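Local coordinates for intracellular protein transport protein USO1 (PDB 6LSU) that is required for protein transport from the endoplasmic reticulum to the Golgi complex, acting as a dimeric membrane tether with globular heads and a coiled-coil tail, at residues K116-L121 with V252-L257; G246-L251 with L287-S292. One frame throughout, in Å; residues are numbered along the deposited sequence.

Contact 1: K116-L121 with V252-L257; sequences KYPSPL and VVNDCL
Asn254 OD1 sits where three groups meet: Gln302 NE2 gives it a hydrogen bond, while Tyr117 and Pro118 close in with carbon. Pro118 reaches the amide tip to tip, its CD 3.4 Å from Asn254 OD1, and Tyr117 CD2 lies equally near that oxygen at 3.4 Å. No reliable hydrogen bond can be assigned between the two segments; the sound contact is the stack of amide on ring. Chi1 of -155° sets Asn254 CG anti to the backbone N and over one face of Tyr117, with ring and amide planes only 21° apart. Asn254 CG comes 3.5 Å from Tyr117 CE2. The nitrogen, ND2, is above the same face at 4.0 Å, offset toward the rim, and lies 3.5 Å from Lys116 O. Asparagine suits this place because its flat head can lie against a ring and still take a bond from Gln302; proline brings a stiff carbon surface without an N-H. At the edge of the ring, the hydroxyl of Tyr117 ends beside the Asp255 carboxylate, but OH and OD2 are modelled too close for their contact to be trusted. A sound partner of Asp255 is Arg111, whose NH2 forms a salt bridge with OD1. Met215 of helix 204-218 also packs on the tyrosine. The loop between helices 103-112 and 132-143 is thus laid on a helix of ARM repeat 4 in the armadillo solenoid, and the polar side chains that the helix turns to it are buried: Gln302 satisfies the amide oxygen, and Arg111 probably keeps the aspartate charged.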
ATOM      1  N   LYS A 116      -5.821   7.192  -8.406  1.00 98.06           N
ATOM      2  CA  LYS A 116      -5.167   7.712  -7.171  1.00 97.34           C
ATOM      3  C   LYS A 116      -4.262   8.846  -7.630  1.00 84.94           C
ATOM      4  O   LYS A 116      -3.346   8.599  -8.444  1.00 70.89           O
ATOM      5  CB  LYS A 116      -4.378   6.631  -6.411  1.00106.60           C
ATOM      6  CG  LYS A 116      -5.173   5.398  -5.978  1.00115.54           C
ATOM      7  CD  LYS A 116      -5.526   4.452  -7.121  1.00128.79           C
ATOM      8  CE  LYS A 116      -6.703   3.532  -6.846  1.00134.41           C
ATOM      9  NZ  LYS A 116      -7.132   2.825  -8.081  1.00134.88           N
ATOM     10  N   TYR A 117      -4.574  10.063  -7.199  1.00 88.92           N
ATOM     11  CA  TYR A 117      -3.937  11.285  -7.743  1.00 88.51           C
ATOM     12  C   TYR A 117      -3.194  11.983  -6.604  1.00 91.30           C
ATOM     13  O   TYR A 117      -3.372  11.592  -5.444  1.00 96.81           O
ATOM     14  CB  TYR A 117      -4.994  12.047  -8.552  1.00 86.01           C
ATOM     15  CG  TYR A 117      -5.026  11.575  -9.984  1.00 80.20           C
ATOM     16  CD1 TYR A 117      -5.692  10.408 -10.331  1.00 71.62           C
ATOM     17  CD2 TYR A 117      -4.299  12.245 -10.969  1.00 79.53           C
ATOM     18  CE1 TYR A 117      -5.669   9.935 -11.633  1.00 76.22           C
ATOM     19  CE2 TYR A 117      -4.277  11.789 -12.280  1.00 79.99           C
ATOM     20  CZ  TYR A 117      -4.971  10.627 -12.604  1.00 79.33           C
ATOM     21  OH  TYR A 117      -5.033  10.095 -13.853  1.00 86.83           O
ATOM     22  N   PRO A 118      -2.276  12.949  -6.900  1.00 89.22           N
ATOM     23  CA  PRO A 118      -1.529  13.654  -5.857  1.00 91.40           C
ATOM     24  C   PRO A 118      -2.499  14.414  -4.948  1.00102.19           C
ATOM     25  O   PRO A 118      -2.833  15.559  -5.316  1.00 80.78           O
ATOM     26  CB  PRO A 118      -0.648  14.688  -6.581  1.00 90.93           C
ATOM     27  CG  PRO A 118      -0.695  14.295  -8.038  1.00 91.18           C
ATOM     28  CD  PRO A 118      -1.982  13.502  -8.235  1.00 87.67           C
ATOM     29  N   SER A 119      -2.917  13.758  -3.843  1.00125.36           N
ATOM     30  CA  SER A 119      -3.977  14.207  -2.894  1.00140.47           C
ATOM     31  C   SER A 119      -3.684  15.649  -2.486  1.00147.47           C
ATOM     32  O   SER A 119      -4.552  16.517  -2.615  1.00132.85           O
ATOM     33  CB  SER A 119      -4.121  13.296  -1.669  1.00144.26           C
ATOM     34  OG  SER A 119      -3.920  11.924  -1.992  1.00138.78           O
ATOM     35  N   PRO A 120      -2.437  15.959  -2.049  1.00165.57           N
ATOM     36  CA  PRO A 120      -2.072  17.337  -1.717  1.00168.72           C
ATOM     37  C   PRO A 120      -2.426  18.275  -2.886  1.00162.32           C
ATOM     38  O   PRO A 120      -3.130  19.244  -2.667  1.00150.29           O
ATOM     39  CB  PRO A 120      -0.553  17.272  -1.446  1.00171.34           C
ATOM     40  CG  PRO A 120      -0.280  15.814  -1.102  1.00167.81           C
ATOM     41  CD  PRO A 120      -1.299  15.027  -1.901  1.00166.80           C
ATOM     42  N   LEU A 121      -1.999  17.911  -4.102  1.00164.00           N
ATOM     43  CA  LEU A 121      -2.023  18.769  -5.321  1.00164.20           C
ATOM     44  C   LEU A 121      -3.443  18.953  -5.869  1.00163.97           C
ATOM     45  O   LEU A 121      -3.607  19.835  -6.730  1.00162.56           O
ATOM     46  CB  LEU A 121      -1.139  18.150  -6.409  1.00163.98           C
ATOM     47  CG  LEU A 121       0.341  17.967  -6.068  1.00161.38           C
ATOM     48  CD1 LEU A 121       1.199  18.309  -7.276  1.00153.28           C
ATOM     49  CD2 LEU A 121       0.765  18.804  -4.865  1.00155.81           C
ATOM     50  N   VAL A 252      -0.537  13.640 -17.240  1.00 47.77           N
ATOM     51  CA  VAL A 252      -0.803  12.696 -18.363  1.00 53.44           C
ATOM     52  C   VAL A 252      -0.160  11.339 -18.038  1.00 55.23           C
ATOM     53  O   VAL A 252      -0.839  10.314 -18.227  1.00 59.56           O
ATOM     54  CB  VAL A 252      -0.350  13.251 -19.724  1.00 53.03           C
ATOM     55  CG1 VAL A 252      -0.577  12.237 -20.827  1.00 57.77           C
ATOM     56  CG2 VAL A 252      -1.109  14.519 -20.053  1.00 56.11           C
ATOM     57  N   VAL A 253       1.071  11.335 -17.512  1.00 56.82           N
ATOM     58  CA  VAL A 253       1.746  10.083 -17.054  1.00 55.01           C
ATOM     59  C   VAL A 253       0.979   9.447 -15.900  1.00 49.03           C
ATOM     60  O   VAL A 253       0.845   8.238 -15.912  1.00 49.16           O
ATOM     61  CB  VAL A 253       3.209  10.343 -16.690  1.00 51.97           C
ATOM     62  CG1 VAL A 253       3.839   9.143 -16.041  1.00 53.25           C
ATOM     63  CG2 VAL A 253       3.962  10.744 -17.933  1.00 54.05           C
ATOM     64  N   ASN A 254       0.492  10.247 -14.959  1.00 49.73           N
ATOM     65  CA  ASN A 254      -0.349   9.764 -13.828  1.00 47.47           C
ATOM     66  C   ASN A 254      -1.596   9.079 -14.414  1.00 44.29           C
ATOM     67  O   ASN A 254      -1.921   7.931 -14.012  1.00 39.17           O
ATOM     68  CB  ASN A 254      -0.754  10.925 -12.929  1.00 50.61           C
ATOM     69  CG  ASN A 254      -1.068  10.501 -11.517  1.00 46.02           C
ATOM     70  OD1 ASN A 254      -1.017  11.309 -10.622  1.00 53.64           O
ATOM     71  ND2 ASN A 254      -1.361   9.257 -11.295  1.00 49.53           N
ATOM     72  N   ASP A 255      -2.245   9.738 -15.377  1.00 45.52           N
ATOM     73  CA  ASP A 255      -3.421   9.161 -16.103  1.00 45.90           C
ATOM     74  C   ASP A 255      -2.985   7.856 -16.792  1.00 44.14           C
ATOM     75  O   ASP A 255      -3.561   6.821 -16.493  1.00 43.31           O
ATOM     76  CB  ASP A 255      -4.046  10.165 -17.062  1.00 47.96           C
ATOM     77  CG  ASP A 255      -4.361  11.536 -16.440  1.00 52.83           C
ATOM     78  OD1 ASP A 255      -4.293  12.521 -17.178  1.00 53.56           O
ATOM     79  OD2 ASP A 255      -4.680  11.631 -15.225  1.00 55.33           O
ATOM     80  N   CYS A 256      -1.926   7.885 -17.598  1.00 47.69           N
ATOM     81  CA  CYS A 256      -1.437   6.683 -18.316  1.00 50.67           C
ATOM     82  C   CYS A 256      -1.216   5.559 -17.319  1.00 52.65           C
ATOM     83  O   CYS A 256      -1.863   4.465 -17.528  1.00 55.83           O
ATOM     84  CB  CYS A 256      -0.159   6.968 -19.084  1.00 52.48           C
ATOM     85  SG  CYS A 256      -0.473   7.947 -20.565  1.00 56.95           S
ATOM     86  N   LEU A 257      -0.449   5.821 -16.245  1.00 49.63           N
ATOM     87  CA  LEU A 257      -0.186   4.779 -15.217  1.00 51.38           C
ATOM     88  C   LEU A 257      -1.518   4.338 -14.578  1.00 50.66           C
ATOM     89  O   LEU A 257      -1.729   3.144 -14.382  1.00 54.75           O
ATOM     90  CB  LEU A 257       0.838   5.292 -14.191  1.00 50.26           C
ATOM     91  CG  LEU A 257       2.220   5.615 -14.764  1.00 49.62           C
ATOM     92  CD1 LEU A 257       2.956   6.586 -13.866  1.00 47.44           C
ATOM     93  CD2 LEU A 257       3.013   4.346 -14.989  1.00 50.22           C
TER

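Contact 2: G246-L251 with L287-S292; sequences GLRGSL and LSEPIS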
ATOM      1  N   GLY A 246       8.450  10.450 -19.092  1.00 58.34           N
ATOM      2  CA  GLY A 246       8.472   9.389 -18.073  1.00 55.53           C
ATOM      3  C   GLY A 246       7.992   9.900 -16.725  1.00 59.35           C
ATOM      4  O   GLY A 246       7.038  10.714 -16.662  1.00 61.10           O
ATOM      5  N   LEU A 247       8.643   9.468 -15.657  1.00 64.40           N
ATOM      6  CA  LEU A 247       8.334   9.917 -14.276  1.00 60.07           C
ATOM      7  C   LEU A 247       8.241  11.443 -14.233  1.00 64.04           C
ATOM      8  O   LEU A 247       7.390  11.974 -13.440  1.00 64.34           O
ATOM      9  CB  LEU A 247       9.410   9.397 -13.329  1.00 64.52           C
ATOM     10  CG  LEU A 247       9.007   8.191 -12.479  1.00 71.38           C
ATOM     11  CD1 LEU A 247       8.030   7.258 -13.183  1.00 65.26           C
ATOM     12  CD2 LEU A 247      10.228   7.436 -12.006  1.00 67.00           C
ATOM     13  N   ARG A 248       9.034  12.141 -15.058  1.00 63.57           N
ATOM     14  CA  ARG A 248       9.027  13.630 -15.082  1.00 66.48           C
ATOM     15  C   ARG A 248       7.843  14.182 -15.883  1.00 65.98           C
ATOM     16  O   ARG A 248       7.641  15.386 -15.841  1.00 67.54           O
ATOM     17  CB  ARG A 248      10.378  14.149 -15.572  1.00 66.16           C
ATOM     18  CG  ARG A 248      11.492  13.861 -14.574  1.00 70.43           C
ATOM     19  CD  ARG A 248      12.866  14.245 -15.056  1.00 71.09           C
ATOM     20  NE  ARG A 248      13.533  13.077 -15.624  1.00 77.77           N
ATOM     21  CZ  ARG A 248      14.838  12.831 -15.564  1.00 79.95           C
ATOM     22  NH1 ARG A 248      15.663  13.674 -14.962  1.00 75.16           N
ATOM     23  NH2 ARG A 248      15.320  11.727 -16.106  1.00 85.74           N
ATOM     24  N   GLY A 249       7.039  13.363 -16.566  1.00 68.78           N
ATOM     25  CA  GLY A 249       5.700  13.823 -16.999  1.00 67.50           C
ATOM     26  C   GLY A 249       4.900  14.302 -15.791  1.00 68.41           C
ATOM     27  O   GLY A 249       5.309  14.060 -14.623  1.00 85.95           O
ATOM     28  N   SER A 250       3.828  15.028 -15.976  1.00 62.59           N
ATOM     29  CA  SER A 250       3.012  15.371 -14.803  1.00 63.28           C
ATOM     30  C   SER A 250       1.731  14.528 -14.874  1.00 62.13           C
ATOM     31  O   SER A 250       1.892  13.237 -14.801  1.00 59.80           O
ATOM     32  CB  SER A 250       2.876  16.866 -14.657  1.00 63.14           C
ATOM     33  OG  SER A 250       1.970  17.390 -15.608  1.00 84.18           O
ATOM     34  N   LEU A 251       0.564  15.139 -15.085  1.00 50.14           N
ATOM     35  CA  LEU A 251      -0.714  14.427 -14.902  1.00 54.03           C
ATOM     36  C   LEU A 251      -0.919  13.357 -15.989  1.00 53.43           C
ATOM     37  O   LEU A 251      -1.411  12.246 -15.623  1.00 56.83           O
ATOM     38  CB  LEU A 251      -1.849  15.439 -14.888  1.00 56.23           C
ATOM     39  CG  LEU A 251      -2.217  15.961 -13.522  1.00 56.48           C
ATOM     40  CD1 LEU A 251      -3.504  16.787 -13.667  1.00 61.28           C
ATOM     41  CD2 LEU A 251      -2.417  14.837 -12.539  1.00 56.38           C
ATOM     42  N   LEU A 287      10.814   2.896 -13.915  1.00 50.57           N
ATOM     43  CA  LEU A 287      11.174   2.766 -12.498  1.00 48.83           C
ATOM     44  C   LEU A 287      12.647   3.151 -12.297  1.00 49.59           C
ATOM     45  O   LEU A 287      13.014   3.678 -11.239  1.00 57.30           O
ATOM     46  CB  LEU A 287      10.909   1.337 -12.042  1.00 48.59           C
ATOM     47  CG  LEU A 287       9.445   0.979 -11.806  1.00 48.32           C
ATOM     48  CD1 LEU A 287       9.291  -0.497 -11.438  1.00 49.32           C
ATOM     49  CD2 LEU A 287       8.906   1.849 -10.688  1.00 47.99           C
ATOM     50  N   SER A 288      13.480   2.958 -13.293  1.00 50.40           N
ATOM     51  CA  SER A 288      14.945   3.110 -13.112  1.00 53.13           C
ATOM     52  C   SER A 288      15.338   4.570 -13.363  1.00 53.05           C
ATOM     53  O   SER A 288      16.448   4.958 -12.965  1.00 57.67           O
ATOM     54  CB  SER A 288      15.740   2.152 -13.969  1.00 53.45           C
ATOM     55  OG  SER A 288      16.083   2.760 -15.204  1.00 58.09           O
ATOM     56  N   GLU A 289      14.414   5.401 -13.833  1.00 54.88           N
ATOM     57  CA  GLU A 289      14.695   6.824 -14.095  1.00 59.01           C
ATOM     58  C   GLU A 289      15.373   7.558 -12.938  1.00 58.05           C
ATOM     59  O   GLU A 289      16.316   8.313 -13.147  1.00 56.93           O
ATOM     60  CB  GLU A 289      13.427   7.538 -14.513  1.00 65.99           C
ATOM     61  CG  GLU A 289      13.403   7.777 -16.001  1.00 78.56           C
ATOM     62  CD  GLU A 289      12.002   7.982 -16.548  1.00 84.74           C
ATOM     63  OE1 GLU A 289      11.651   7.313 -17.619  1.00 78.56           O
ATOM     64  OE2 GLU A 289      11.290   8.812 -15.916  1.00 76.26           O
ATOM     65  N   PRO A 290      14.922   7.457 -11.680  1.00 58.68           N
ATOM     66  CA  PRO A 290      15.533   8.262 -10.622  1.00 62.92           C
ATOM     67  C   PRO A 290      17.013   7.945 -10.320  1.00 61.54           C
ATOM     68  O   PRO A 290      17.597   8.723  -9.646  1.00 60.53           O
ATOM     69  CB  PRO A 290      14.717   7.903  -9.388  1.00 58.57           C
ATOM     70  CG  PRO A 290      13.463   7.301  -9.935  1.00 57.79           C
ATOM     71  CD  PRO A 290      13.875   6.573 -11.181  1.00 55.69           C
ATOM     72  N   ILE A 291      17.550   6.830 -10.813  1.00 57.47           N
ATOM     73  CA  ILE A 291      18.932   6.350 -10.523  1.00 64.03           C
ATOM     74  C   ILE A 291      19.868   6.616 -11.712  1.00 70.04           C
ATOM     75  O   ILE A 291      19.793   5.901 -12.740  1.00 61.24           O
ATOM     76  CB  ILE A 291      18.881   4.862 -10.197  1.00 62.35           C
ATOM     77  CG1 ILE A 291      18.086   4.641  -8.922  1.00 64.25           C
ATOM     78  CG2 ILE A 291      20.274   4.294 -10.147  1.00 64.60           C
ATOM     79  CD1 ILE A 291      17.157   3.461  -9.057  1.00 75.05           C
ATOM     80  N   SER A 292      20.726   7.623 -11.541  1.00 90.46           N
ATOM     81  CA  SER A 292      21.744   8.109 -12.510  1.00 96.18           C
ATOM     82  C   SER A 292      22.917   8.704 -11.725  1.00101.97           C
ATOM     83  O   SER A 292      22.662   9.524 -10.783  1.00 94.36           O
ATOM     84  CB  SER A 292      21.166   9.136 -13.489  1.00 91.26           C
ATOM     85  OG  SER A 292      20.605   8.495 -14.621  1.00 89.20           O
TER
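Glu289 reaches Leu247 with an extended side chain: CD stands nearly anti to CA (chi2 158°), which carries the carboxylate out to the backbone that joins Gly246 to Leu247. There OE2 takes a hydrogen bond from Leu247 N at 2.7 Å. The oxygen uses its syn lone pair, and the bond is bent, with 138° at the hydrogen. The same oxygen lies 3.3 Å from Leu247 CB, while OE1 is 3.8 Å from Gly246 CA. Glycine suits Gly246 on two counts: phi is positive (62°), and a CB would point toward the carboxylate. Beyond the polar bond, Leu247 CD2 packs on the proline ring, 3.8 Å from both CG and CD of Pro290, the two side chains crossing at about a right angle. Pro290 takes the i+2 position of the type I turn from Ser288 to Ile291, not the one proline usually prefers; what it brings is an apolar ring for Leu247. Arg248 NE is 4.8 Å from Glu289 OE2, not in contact, but its positive charge may help to stabilise the carboxylate, whereas Glu242, close to OE1, would tend to raise its pKa. An alanine in place of Glu289 would probably leave Leu247 N without this acceptor and Arg248 without a nearby opposite charge. The loops meeting here leave helices 233-244 and 280-287, in ARM repeats 4 and 5, as expected where successive armadillo repeats stack into a superhelical solenoid. Leu247 and Pro290 both rest on Ile307 of helix 301-317, Asn306 of that helix bonds to Leu247 O, and Leu344 of helix 337-346 packs against Pro290.

The two contacts lie about 13 Å apart, centre to centre, and touch directly. Residues 246-251 run straight into helix 251-264, so the loop used in contact 2 leads into the helix used in contact 1. Val253 CG2 packs 3.3 Å from Gly246 O, and Tyr117 CD2 meets Leu251 CD2 at 3.6 Å. Helix 301-317 backs both, through Gln302 and Asn306: Leu251 packs on the first, and Asn254 of contact 1 touches the second, which also serves contact 2. Together the two contacts join the loop holding 116-121, ARM repeat 4 and ARM repeat 5 into one continuous stretch of the helical globular head.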